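Local coordinates for avirulence protein AvrP123 (Melampsora lini, PDB 5VJJ) that is a zinc-binding effector of the flax rust fungus, recognised by the flax resistance protein P and possibly active in the host nucleus, at residues Q9-V14 and T25-G30. Numbering follows the deposited sequence.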
loop_
_atom_site.group_PDB
_atom_site.type_symbol
_atom_site.label_atom_id
_atom_site.label_comp_id
_atom_site.label_asym_id
_atom_site.label_seq_id
_atom_site.Cartn_x
_atom_site.Cartn_y
_atom_site.Cartn_z
ATOM N N GLN A 9 17.033 5.106 16.985
ATOM C CA GLN A 9 15.711 5.329 16.401
ATOM C C GLN A 9 15.233 4.023 15.778
ATOM O O GLN A 9 15.750 3.601 14.739
ATOM C CB GLN A 9 15.750 6.443 15.357
ATOM C CG GLN A 9 14.415 6.700 14.685
ATOM C CD GLN A 9 13.299 7.012 15.678
ATOM O OE1 GLN A 9 13.314 8.047 16.352
ATOM N NE2 GLN A 9 12.328 6.112 15.776
ATOM N N GLU A 10 14.250 3.387 16.407
ATOM C CA GLU A 10 13.725 2.133 15.885
ATOM C C GLU A 10 12.890 2.371 14.634
ATOM O O GLU A 10 12.065 3.288 14.577
ATOM C CB GLU A 10 12.872 1.418 16.933
ATOM C CG GLU A 10 12.210 0.142 16.386
ATOM C CD GLU A 10 11.722 -0.816 17.462
ATOM O OE1 GLU A 10 11.322 -0.360 18.554
ATOM O OE2 GLU A 10 11.742 -2.040 17.205
ATOM N N LEU A 11 13.108 1.529 13.628
ATOM C CA LEU A 11 12.278 1.496 12.433
ATOM C C LEU A 11 11.664 0.113 12.297
ATOM O O LEU A 11 12.301 -0.899 12.609
ATOM C CB LEU A 11 13.079 1.844 11.169
ATOM C CG LEU A 11 13.401 3.331 10.937
ATOM C CD1 LEU A 11 14.290 3.502 9.728
ATOM C CD2 LEU A 11 12.136 4.171 10.764
ATOM N N GLY A 12 10.414 0.080 11.853
ATOM C CA GLY A 12 9.704 -1.163 11.687
ATOM C C GLY A 12 10.309 -2.016 10.590
ATOM O O GLY A 12 11.256 -1.643 9.899
ATOM N N VAL A 13 9.746 -3.209 10.449
ATOM C CA VAL A 13 10.129 -4.133 9.398
ATOM C C VAL A 13 8.881 -4.460 8.592
ATOM O O VAL A 13 7.751 -4.254 9.038
ATOM C CB VAL A 13 10.782 -5.414 9.956
ATOM C CG1 VAL A 13 12.080 -5.069 10.676
ATOM C CG2 VAL A 13 9.824 -6.138 10.893
ATOM N N VAL A 14 9.097 -4.967 7.380
ATOM C CA VAL A 14 8.002 -5.261 6.465
ATOM C C VAL A 14 8.405 -6.447 5.604
ATOM O O VAL A 14 9.589 -6.732 5.412
ATOM C CB VAL A 14 7.643 -4.029 5.593
ATOM C CG1 VAL A 14 8.769 -3.699 4.612
ATOM C CG2 VAL A 14 6.334 -4.242 4.864
ATOM N N THR A 25 12.911 2.026 5.886
ATOM C CA THR A 25 13.834 3.142 6.037
ATOM C C THR A 25 13.145 4.424 6.486
ATOM O O THR A 25 13.828 5.343 6.955
ATOM C CB THR A 25 14.588 3.390 4.726
ATOM O OG1 THR A 25 13.653 3.597 3.661
ATOM C CG2 THR A 25 15.481 2.197 4.405
ATOM N N GLN A 26 11.824 4.500 6.352
ATOM C CA GLN A 26 11.018 5.523 7.002
ATOM C C GLN A 26 9.671 4.905 7.340
ATOM O O GLN A 26 9.312 3.858 6.788
ATOM C CB GLN A 26 10.844 6.763 6.113
ATOM C CG GLN A 26 10.308 6.464 4.723
ATOM C CD GLN A 26 10.273 7.694 3.836
ATOM O OE1 GLN A 26 10.965 7.761 2.821
ATOM N NE2 GLN A 26 9.462 8.676 4.215
ATOM N N PRO A 27 8.913 5.503 8.255
ATOM C CA PRO A 27 7.591 4.959 8.583
ATOM C C PRO A 27 6.696 4.953 7.356
ATOM O O PRO A 27 6.924 5.724 6.412
ATOM C CB PRO A 27 7.057 5.921 9.658
ATOM C CG PRO A 27 8.259 6.636 10.183
ATOM C CD PRO A 27 9.232 6.704 9.048
ATOM N N PRO A 28 5.676 4.100 7.318
ATOM C CA PRO A 28 4.728 4.155 6.199
ATOM C C PRO A 28 4.041 5.511 6.139
ATOM O O PRO A 28 3.712 6.104 7.166
ATOM C CB PRO A 28 3.734 3.030 6.512
ATOM C CG PRO A 28 4.433 2.138 7.475
ATOM C CD PRO A 28 5.362 3.010 8.257
ATOM N N PHE A 29 3.831 6.003 4.920
ATOM C CA PHE A 29 3.176 7.284 4.703
ATOM C C PHE A 29 2.044 7.144 3.694
ATOM O O PHE A 29 2.126 6.365 2.741
ATOM C CB PHE A 29 4.175 8.347 4.225
ATOM C CG PHE A 29 4.927 7.973 2.978
ATOM C CD1 PHE A 29 6.059 7.176 3.049
ATOM C CD2 PHE A 29 4.517 8.440 1.739
ATOM C CE1 PHE A 29 6.758 6.840 1.906
ATOM C CE2 PHE A 29 5.216 8.112 0.592
ATOM C CZ PHE A 29 6.335 7.311 0.675
ATOM N N GLY A 30 0.987 7.922 3.914
ATOM C CA GLY A 30 -0.176 7.848 3.051
ATOM C C GLY A 30 0.110 8.343 1.646
ATOM O O GLY A 30 0.960 9.201 1.419
#
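With CG turned anti to its own carbonyl carbon (chi1 -77°) and CD1 anti to CA (chi2 175°), Leu11 reaches from segment 9-14 to the backbone of 25-30. The place is the open end of a two-stranded antiparallel hairpin, 13-15 with 21-23, just where the chain leaves it for strand 29-30, the edge of the three-stranded sheet. Leu11 makes every contact from the 9-14 side, and its two methyls divide the work. CD1 lies over the face of the Thr25 carbonyl, 3.4 Å from Thr25 O and 3.6 Å from Thr25 C. CD2 turns to the next residues, touching Gln26 CA and, at 4.2 Å, the ring carbon CD of Pro27, the apolar part of the contact. The side chains of Thr25 and Gln26 both start away from the leucine, which therefore meets main chain at these two residues. All of this is at the surface, with 121 Å² buried in total. Backbone hydrogen bonds flank the contact: Gly12 with Leu24, and Thr25 with Met55 of the central strand 51-58, whose Cys58, about 10 Å from the Thr25 side chain, is one of four cysteines binding a zinc ion. Two residues before the leucine, the Gln9 side chain curls alongside the chain toward the next carbonyl, and its NE2 donates to Glu10 O at 3.1 Å, the acceptor lying close to the amide plane.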